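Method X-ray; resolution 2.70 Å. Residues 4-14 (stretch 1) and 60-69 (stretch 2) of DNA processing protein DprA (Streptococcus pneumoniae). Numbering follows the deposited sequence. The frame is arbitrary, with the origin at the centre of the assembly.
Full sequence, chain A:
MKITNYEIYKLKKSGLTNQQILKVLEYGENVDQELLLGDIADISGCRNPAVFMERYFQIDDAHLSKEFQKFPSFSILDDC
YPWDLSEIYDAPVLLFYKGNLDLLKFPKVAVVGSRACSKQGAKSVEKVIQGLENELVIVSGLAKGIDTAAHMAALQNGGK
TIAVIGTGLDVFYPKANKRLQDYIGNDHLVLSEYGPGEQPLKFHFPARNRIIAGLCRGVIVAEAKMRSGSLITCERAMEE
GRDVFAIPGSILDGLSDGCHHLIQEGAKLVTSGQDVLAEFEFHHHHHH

Stretch 1, residues 4-14: TNYEIYKLKKS
Stretch 2 (60-69) DDAHLSKEFQ

Two helices of one chain pack here, the first beginning at Asn5 and the second at Asp61. Their axes approach to 10.6 Å, and their N-to-C directions differ by 111°. Phi/psi values are helical, near -65/-40, for most of both helices; psi rises to -20° at Lys13 and -10° at Gln69. The register is marked by two close CA pairs: Tyr6 CA to Phe68 CA is 6.8 Å, and Lys10 CA to Leu64 CA is 7.8 Å. The contact buries 561 Å², both sides summed.

Each helix starts with a weak capping bond. Thr4 is p (chi1 58°), and Thr4 OG1 accepts from Glu7 N at 3.5 Å. Asp60 is t, and Asp60 OD1 accepts from Ala62 N at 3.4 Å.

Tyr6 is t (chi1 170°, chi2 75°). Its CB points sideways, but this rotamer carries the ring in among Asp61, Leu64, Ser65 and Phe68. Tyr6 OH donates to Asp61 OD1 at 3.0 Å. Phe68 is also t (173°, 75°), and its CB points toward the first helix. The edge of the Tyr6 ring meets the Phe68 face in an offset pair, with centroids 5.7 Å apart and planes at 77°. Over a Phe68 face lies Tyr6 CA, 3.8 Å from the ring centroid, a CH-pi contact. The same ring packs against Tyr9, where Tyr9 CB to Phe68 CD1 is 3.6 Å.

The CA-to-CB bond of Leu64 (t, p) points toward the first helix, and the side chain sits among Tyr6, Tyr9, Lys10 and Lys13. Leu64 CD1 is 3.8 Å from Tyr9 CE2 and 3.7 Å from Lys13 CG. Leu64 CD2 is 3.7 Å from both Lys10 CG and Tyr6 CE1.

Lys10 is t at all four chi angles. The CB points sideways, but the extended chain brings Lys10 NZ to 2.8 Å from Asp61 OD1, a hydrogen-bonded salt bridge. Asp61 is m (-70°, chi2 -82°); its CB points sideways but its end comes nearer, and OD1 accepts from both Tyr6 and Lys10. Water 1 also donates to Asp61 OD1 at 3.1 Å and to Glu7 OE2 at 3.0 Å, linking the two acids. Glu7 is m, m; its CB points away, but its end comes nearer.

A second acid shares one oxygen between two donors. Glu67 is t, t with chi3 -59°. Tyr9 is t with chi2 54°, and Tyr9 OH donates to Glu67 OE2 at 2.6 Å. Lys13 has chi1 m and chi2 -91°, between wells, then t, t. Lys13 NZ lies 3.2 Å from Glu67 OE2, a salt bridge with a weak hydrogen bond.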

# COMPACT_ATOMS: atom_id res chain seq x y z
N THR A 4 25.49 21.84 35.16
CA THR A 4 24.57 22.81 34.55
C THR A 4 24.53 22.54 33.04
O THR A 4 25.24 21.64 32.57
CB THR A 4 25.05 24.26 34.84
OG1 THR A 4 26.37 24.44 34.33
CG2 THR A 4 25.03 24.61 36.31
N ASN A 5 23.72 23.31 32.26
CA ASN A 5 23.67 23.14 30.80
C ASN A 5 25.02 23.43 30.16
O ASN A 5 25.43 22.72 29.24
CB ASN A 5 22.56 23.97 30.15
CG ASN A 5 21.15 23.52 30.46
OD1 ASN A 5 20.92 22.51 31.15
ND2 ASN A 5 20.18 24.29 29.96
N TYR A 6 25.75 24.45 30.70
CA TYR A 6 27.10 24.79 30.23
C TYR A 6 28.06 23.61 30.47
O TYR A 6 28.92 23.35 29.62
CB TYR A 6 27.64 26.07 30.92
CG TYR A 6 29.11 26.31 30.65
CD1 TYR A 6 29.55 26.79 29.42
CD2 TYR A 6 30.07 25.97 31.60
CE1 TYR A 6 30.91 26.93 29.15
CE2 TYR A 6 31.43 26.11 31.34
CZ TYR A 6 31.84 26.61 30.11
OH TYR A 6 33.18 26.77 29.86
N GLU A 7 27.92 22.93 31.62
CA GLU A 7 28.77 21.80 31.97
C GLU A 7 28.50 20.61 31.07
O GLU A 7 29.46 19.96 30.64
CB GLU A 7 28.67 21.44 33.45
CG GLU A 7 29.25 22.49 34.38
CD GLU A 7 30.76 22.66 34.36
OE1 GLU A 7 31.47 21.75 33.87
OE2 GLU A 7 31.23 23.71 34.86
N ILE A 8 27.21 20.40 30.70
CA ILE A 8 26.81 19.35 29.75
C ILE A 8 27.57 19.58 28.43
O ILE A 8 28.22 18.65 27.93
CB ILE A 8 25.26 19.30 29.57
CG1 ILE A 8 24.57 18.73 30.84
CG2 ILE A 8 24.90 18.48 28.35
CD1 ILE A 8 23.04 18.95 30.95
N TYR A 9 27.55 20.83 27.91
CA TYR A 9 28.28 21.22 26.71
C TYR A 9 29.78 21.00 26.88
O TYR A 9 30.41 20.44 25.99
CB TYR A 9 27.98 22.69 26.34
CG TYR A 9 28.52 23.11 24.99
CD1 TYR A 9 28.21 22.40 23.84
CD2 TYR A 9 29.33 24.24 24.86
CE1 TYR A 9 28.70 22.78 22.59
CE2 TYR A 9 29.83 24.63 23.62
CZ TYR A 9 29.51 23.90 22.49
OH TYR A 9 29.99 24.28 21.26
N LYS A 10 30.33 21.41 28.06
CA LYS A 10 31.75 21.23 28.40
C LYS A 10 32.16 19.74 28.41
O LYS A 10 33.27 19.42 27.98
CB LYS A 10 32.10 21.94 29.71
CG LYS A 10 33.59 22.18 29.91
CD LYS A 10 33.87 22.96 31.17
CE LYS A 10 35.35 23.01 31.47
NZ LYS A 10 35.62 23.65 32.78
N LEU A 11 31.24 18.83 28.85
CA LEU A 11 31.48 17.37 28.85
C LEU A 11 31.53 16.81 27.43
O LEU A 11 32.36 15.95 27.14
CB LEU A 11 30.43 16.62 29.70
CG LEU A 11 30.42 16.87 31.21
CD1 LEU A 11 29.26 16.18 31.86
CD2 LEU A 11 31.69 16.39 31.87
N LYS A 12 30.67 17.32 26.53
CA LYS A 12 30.65 16.96 25.10
C LYS A 12 31.97 17.39 24.46
O LYS A 12 32.57 16.62 23.71
CB LYS A 12 29.46 17.62 24.38
CG LYS A 12 28.24 16.72 24.25
CD LYS A 12 27.08 17.35 23.50
CE LYS A 12 26.19 16.27 22.93
NZ LYS A 12 24.84 16.77 22.63
N LYS A 13 32.46 18.60 24.81
CA LYS A 13 33.72 19.17 24.33
C LYS A 13 34.96 18.46 24.89
O LYS A 13 36.04 18.58 24.31
CB LYS A 13 33.77 20.68 24.64
CG LYS A 13 32.88 21.50 23.73
CD LYS A 13 33.63 21.97 22.50
CE LYS A 13 32.70 22.31 21.38
NZ LYS A 13 33.45 22.74 20.17
N SER A 14 34.81 17.73 26.01
CA SER A 14 35.90 17.00 26.65
C SER A 14 36.02 15.59 26.07
O SER A 14 36.97 14.87 26.41
CB SER A 14 35.70 16.95 28.16
OG SER A 14 35.55 18.25 28.71
N ASP A 60 39.44 26.28 27.93
CA ASP A 60 39.43 27.70 28.28
C ASP A 60 37.95 28.08 28.47
O ASP A 60 37.24 28.31 27.49
CB ASP A 60 40.11 28.55 27.17
CG ASP A 60 40.02 30.07 27.30
OD1 ASP A 60 39.70 30.56 28.41
OD2 ASP A 60 40.31 30.77 26.30
N ASP A 61 37.50 28.12 29.73
CA ASP A 61 36.13 28.44 30.13
C ASP A 61 35.59 29.76 29.58
O ASP A 61 34.41 29.84 29.27
CB ASP A 61 35.99 28.40 31.66
CG ASP A 61 36.07 27.01 32.23
OD1 ASP A 61 35.04 26.30 32.22
OD2 ASP A 61 37.16 26.62 32.70
N ALA A 62 36.45 30.78 29.45
CA ALA A 62 36.07 32.08 28.93
C ALA A 62 35.69 32.00 27.44
O ALA A 62 34.66 32.55 27.04
CB ALA A 62 37.20 33.08 29.14
N HIS A 63 36.51 31.30 26.63
CA HIS A 63 36.29 31.09 25.20
C HIS A 63 35.05 30.21 24.95
O HIS A 63 34.26 30.53 24.06
CB HIS A 63 37.55 30.47 24.55
CG HIS A 63 37.37 30.12 23.10
ND1 HIS A 63 37.05 28.83 22.70
CD2 HIS A 63 37.45 30.92 22.00
CE1 HIS A 63 36.96 28.88 21.38
NE2 HIS A 63 37.19 30.11 20.91
N LEU A 64 34.89 29.12 25.74
CA LEU A 64 33.78 28.18 25.63
C LEU A 64 32.45 28.78 26.07
O LEU A 64 31.43 28.46 25.47
CB LEU A 64 34.06 26.86 26.38
CG LEU A 64 33.09 25.70 26.09
CD1 LEU A 64 33.39 25.05 24.77
CD2 LEU A 64 33.14 24.66 27.17
N SER A 65 32.47 29.65 27.10
CA SER A 65 31.25 30.31 27.59
C SER A 65 30.67 31.26 26.54
O SER A 65 29.45 31.39 26.43
CB SER A 65 31.50 31.03 28.91
OG SER A 65 30.28 31.38 29.52
N LYS A 66 31.55 31.90 25.74
CA LYS A 66 31.16 32.80 24.66
C LYS A 66 30.47 31.97 23.55
O LYS A 66 29.41 32.36 23.06
CB LYS A 66 32.39 33.55 24.13
CG LYS A 66 32.06 34.75 23.26
CD LYS A 66 33.33 35.31 22.66
CE LYS A 66 33.08 35.97 21.33
NZ LYS A 66 34.34 36.43 20.69
N GLU A 67 31.08 30.82 23.19
CA GLU A 67 30.62 29.86 22.18
C GLU A 67 29.24 29.27 22.57
O GLU A 67 28.30 29.33 21.76
CB GLU A 67 31.67 28.74 22.07
CG GLU A 67 31.60 27.93 20.79
CD GLU A 67 32.59 26.78 20.76
OE1 GLU A 67 33.81 27.05 20.87
OE2 GLU A 67 32.15 25.62 20.63
N PHE A 68 29.11 28.75 23.82
CA PHE A 68 27.89 28.18 24.38
C PHE A 68 26.72 29.18 24.40
O PHE A 68 25.57 28.77 24.20
CB PHE A 68 28.15 27.62 25.79
CG PHE A 68 26.93 27.14 26.53
CD1 PHE A 68 26.32 25.93 26.20
CD2 PHE A 68 26.39 27.89 27.57
CE1 PHE A 68 25.19 25.49 26.89
CE2 PHE A 68 25.25 27.46 28.25
CZ PHE A 68 24.66 26.26 27.91
N GLN A 69 27.01 30.46 24.68
CA GLN A 69 25.98 31.50 24.79
C GLN A 69 25.54 32.17 23.48
O GLN A 69 24.52 32.86 23.49
CB GLN A 69 26.36 32.52 25.88
CG GLN A 69 26.22 31.95 27.29
CD GLN A 69 26.75 32.85 28.37
OE1 GLN A 69 27.76 33.53 28.20
NE2 GLN A 69 26.11 32.82 29.52
O HOH W 1 33.76 25.37 34.93